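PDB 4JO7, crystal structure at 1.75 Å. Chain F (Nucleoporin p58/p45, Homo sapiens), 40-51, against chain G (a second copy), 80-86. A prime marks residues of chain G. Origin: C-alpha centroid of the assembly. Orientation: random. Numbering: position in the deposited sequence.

Chain F (40-51) HITPQDLSMAMQ
Chain G 80-86: GYRKMFL

Two nearly antiparallel helices from two copies of nucleoporin p58/p45 pack through apolar side chains, with no hydrogen bond between the stretches. In chain F, His40 to Thr42 form a loop (phi/psi -124/67, -138/114 and -89/156), extended at Ile41 and Thr42, and a helix runs from Pro43 through Gln51 and beyond, with phi near -60° and psi near -40°. In chain G, a helix that begins earlier spans Gly80′ to Phe85′ with similar angles; Leu86′ (-86/6) is the first residue to leave it. The axes approach to 10.1 Å, and their N-to-C directions differ by 165°. In this register, Ala49 CA lies 6.4 Å from Tyr81′ CA, and Ile41 CA lies 6.6 Å from Met84′ CA. Together the stretches bury 413 Å².

The start of the chain F helix is tied down by a reciprocal pair: Asp45 N donates to Thr42 OG1 (3.1 Å), the capping bond, while Thr42 N donates to Asp45 OD2 (3.2 Å). Thr42 is p and Asp45 is m. Within the first turns, Ser47 OG (chi1 m) donates to Pro43 O, four residues back, at 2.8 Å; the Ser47 CA-to-CB bond points away from chain G.

Along chain G, Gly80′ has no side chain to offer, but its O accepts from Met84′ N at 3.1 Å. Tyr81′ points toward chain F with chi1 t and chi2 89°, and its ring is sandwiched. Leu46 CD2 sits over one face, 4.0 Å from the ring centroid and 25° off the normal; Met50 CE covers the opposite face at 3.6 Å from the centroid and 19° off. Both are CH-pi contacts, methyl groups set against the pi cloud. Leu46 is m,t, whereas Met50, a selenomethionine, takes t,p,p; its CA-to-CB bond points sideways, yet its end turns nearer, bringing CE to 3.5 Å from Tyr81′ CZ. Ala49 CB lies at the ring edge, 4.0 Å from Tyr81′ CD1. Tyr81′ OH is hydrogen-bonded elsewhere in the structure.

Arg82′ (t,t,m, chi4 179°) points away, and Lys83′ (m,t,t,p) is out of reach. The next inward residue is Met84′, also selenomethionine, in m,t,p; it has the largest covered area, 116 Å². Its CE reaches the first turn of the chain F helix, 3.1 Å from Leu46 N and 3.2 Å from Asp45 CB, very close packing rather than polar bonding. The same methyl is 3.4 Å from Ile41 CG2 and 3.4 Å from Leu46 CD2, with Ile41 in m,m pointing toward chain G. Farther along chain F, Ala49 CB lies 4.2 Å from Met84′ SE; its small side chain thus meets both Tyr81′ and Met84′.

Phe85′ (t, chi2 -79°) directs its CA-to-CB bond away and contributes little: Leu46 CD2 approaches Phe85′ N at 4.0 Å and Phe85′ CB at 4.5 Å. Phe85′ N itself donates to Tyr81′ O at 2.8 Å. Leu86′ (m,t) ends the stretch without contact, its N bonded to Arg82′ O at 2.9 Å.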

# COMPACT_ATOMS: atom_id res chain seq x y z
N HIS F 40 -24.32 -24.03 17.41
CA HIS F 40 -25.17 -22.85 17.43
C HIS F 40 -24.65 -21.80 16.51
O HIS F 40 -24.20 -20.71 16.94
CB HIS F 40 -25.27 -22.31 18.85
CG HIS F 40 -25.88 -23.27 19.83
ND1 HIS F 40 -26.97 -22.96 20.57
CD2 HIS F 40 -25.52 -24.57 20.19
CE1 HIS F 40 -27.29 -24.01 21.35
NE2 HIS F 40 -26.40 -24.99 21.12
N ILE F 41 -24.70 -22.10 15.22
CA ILE F 41 -24.26 -21.19 14.19
C ILE F 41 -25.28 -21.29 13.10
O ILE F 41 -25.45 -22.30 12.47
CB ILE F 41 -22.85 -21.54 13.67
CG1 ILE F 41 -21.83 -21.13 14.70
CG2 ILE F 41 -22.57 -20.91 12.31
CD1 ILE F 41 -21.95 -19.74 15.22
N THR F 42 -25.96 -20.20 12.92
CA THR F 42 -26.98 -20.06 11.91
C THR F 42 -26.36 -19.56 10.61
O THR F 42 -25.30 -18.94 10.63
CB THR F 42 -28.06 -19.06 12.35
OG1 THR F 42 -27.48 -17.75 12.44
CG2 THR F 42 -28.64 -19.45 13.70
N PRO F 43 -27.01 -19.85 9.48
CA PRO F 43 -26.56 -19.29 8.20
C PRO F 43 -26.42 -17.78 8.29
O PRO F 43 -25.57 -17.20 7.61
CB PRO F 43 -27.68 -19.67 7.22
CG PRO F 43 -28.68 -20.50 8.00
CD PRO F 43 -28.06 -20.87 9.30
N GLN F 44 -27.25 -17.15 9.11
CA GLN F 44 -27.23 -15.69 9.23
C GLN F 44 -25.96 -15.23 9.95
O GLN F 44 -25.42 -14.17 9.64
CB GLN F 44 -28.46 -15.14 9.97
CG GLN F 44 -29.57 -16.14 10.30
CD GLN F 44 -30.15 -16.84 9.08
OE1 GLN F 44 -30.44 -18.04 9.12
NE2 GLN F 44 -30.34 -16.10 7.99
N ASP F 45 -25.48 -16.03 10.90
CA ASP F 45 -24.23 -15.73 11.58
C ASP F 45 -23.09 -15.72 10.58
O ASP F 45 -22.23 -14.83 10.60
CB ASP F 45 -23.93 -16.77 12.66
CG ASP F 45 -24.76 -16.58 13.91
OD1 ASP F 45 -25.12 -15.42 14.22
OD2 ASP F 45 -25.04 -17.59 14.60
N LEU F 46 -23.06 -16.73 9.72
CA LEU F 46 -22.02 -16.85 8.71
C LEU F 46 -22.12 -15.70 7.72
O LEU F 46 -21.11 -15.13 7.33
CB LEU F 46 -22.16 -18.19 7.98
CG LEU F 46 -21.73 -19.42 8.77
CD1 LEU F 46 -22.26 -20.67 8.11
CD2 LEU F 46 -20.22 -19.51 8.88
N SER F 47 -23.35 -15.37 7.34
CA SER F 47 -23.59 -14.29 6.37
C SER F 47 -23.07 -12.95 6.88
O SER F 47 -22.44 -12.20 6.14
CB SER F 47 -25.08 -14.18 6.06
OG SER F 47 -25.57 -15.39 5.50
N MSE F 48 -23.31 -12.67 8.16
CA MSE F 48 -22.85 -11.43 8.77
C MSE F 48 -21.34 -11.39 8.77
O MSE F 48 -20.76 -10.34 8.42
CB MSE F 48 -23.36 -11.35 10.21
CG MSE F 48 -24.82 -10.94 10.24
SE MSE F 48 -25.47 -10.95 12.10
CE MSE F 48 -24.43 -9.42 12.77
N ALA F 49 -20.71 -12.49 9.15
CA ALA F 49 -19.25 -12.59 9.15
C ALA F 49 -18.67 -12.37 7.75
O ALA F 49 -17.69 -11.64 7.58
CB ALA F 49 -18.81 -13.93 9.70
N MSE F 50 -19.29 -12.98 6.75
CA MSE F 50 -18.84 -12.86 5.37
C MSE F 50 -18.98 -11.44 4.90
O MSE F 50 -18.12 -10.95 4.14
CB MSE F 50 -19.67 -13.77 4.48
CG MSE F 50 -19.21 -13.67 3.03
SE MSE F 50 -17.28 -14.04 2.90
CE MSE F 50 -17.30 -15.87 3.62
N GLN F 51 -20.04 -10.77 5.33
CA GLN F 51 -20.29 -9.38 4.94
C GLN F 51 -19.14 -8.49 5.41
O GLN F 51 -18.71 -7.60 4.69
CB GLN F 51 -21.61 -8.89 5.53
CG GLN F 51 -21.83 -7.39 5.40
CD GLN F 51 -23.13 -6.92 6.02
OE1 GLN F 51 -23.14 -6.04 6.88
NE2 GLN F 51 -24.24 -7.51 5.59
N GLY G 80 -12.08 -16.64 12.09
CA GLY G 80 -13.39 -16.62 12.71
C GLY G 80 -14.44 -17.34 11.88
O GLY G 80 -15.23 -18.13 12.41
N TYR G 81 -14.46 -17.07 10.58
CA TYR G 81 -15.42 -17.70 9.68
C TYR G 81 -15.15 -19.20 9.56
O TYR G 81 -16.08 -20.01 9.55
CB TYR G 81 -15.35 -17.06 8.30
CG TYR G 81 -16.43 -17.55 7.37
CD1 TYR G 81 -17.66 -16.91 7.31
CD2 TYR G 81 -16.23 -18.65 6.55
CE1 TYR G 81 -18.65 -17.35 6.45
CE2 TYR G 81 -17.21 -19.10 5.69
CZ TYR G 81 -18.42 -18.44 5.64
OH TYR G 81 -19.41 -18.89 4.79
N ARG G 82 -13.87 -19.55 9.46
CA ARG G 82 -13.45 -20.95 9.40
C ARG G 82 -13.97 -21.72 10.61
O ARG G 82 -14.54 -22.81 10.49
CB ARG G 82 -11.93 -21.03 9.34
CG ARG G 82 -11.38 -22.42 9.11
CD ARG G 82 -9.88 -22.48 9.36
NE ARG G 82 -9.13 -21.61 8.45
CZ ARG G 82 -7.81 -21.47 8.47
NH1 ARG G 82 -7.07 -22.13 9.36
NH2 ARG G 82 -7.23 -20.66 7.61
N LYS G 83 -13.74 -21.15 11.79
CA LYS G 83 -14.18 -21.78 13.04
C LYS G 83 -15.69 -22.00 13.03
O LYS G 83 -16.17 -23.09 13.38
CB LYS G 83 -13.77 -20.94 14.25
CG LYS G 83 -12.30 -21.04 14.60
CD LYS G 83 -12.01 -20.48 15.98
CE LYS G 83 -10.53 -20.58 16.33
NZ LYS G 83 -9.71 -19.58 15.59
N MSE G 84 -16.45 -20.99 12.61
CA MSE G 84 -17.90 -21.12 12.52
C MSE G 84 -18.30 -22.21 11.54
O MSE G 84 -19.17 -23.04 11.84
CB MSE G 84 -18.53 -19.80 12.09
CG MSE G 84 -18.56 -18.73 13.16
SE MSE G 84 -19.38 -17.11 12.46
CE MSE G 84 -21.02 -17.88 11.79
N PHE G 85 -17.69 -22.21 10.36
CA PHE G 85 -18.08 -23.15 9.32
C PHE G 85 -17.79 -24.59 9.76
O PHE G 85 -18.57 -25.51 9.50
CB PHE G 85 -17.35 -22.83 8.02
CG PHE G 85 -17.98 -23.45 6.80
CD1 PHE G 85 -17.77 -24.78 6.50
CD2 PHE G 85 -18.77 -22.69 5.95
CE1 PHE G 85 -18.34 -25.35 5.37
CE2 PHE G 85 -19.34 -23.24 4.83
CZ PHE G 85 -19.13 -24.58 4.54
N LEU G 86 -16.67 -24.77 10.44
CA LEU G 86 -16.23 -26.11 10.83
C LEU G 86 -16.83 -26.57 12.15
O LEU G 86 -16.48 -27.64 12.65
CB LEU G 86 -14.70 -26.16 10.90
CG LEU G 86 -13.97 -25.90 9.59
CD1 LEU G 86 -12.47 -25.94 9.80
CD2 LEU G 86 -14.39 -26.91 8.52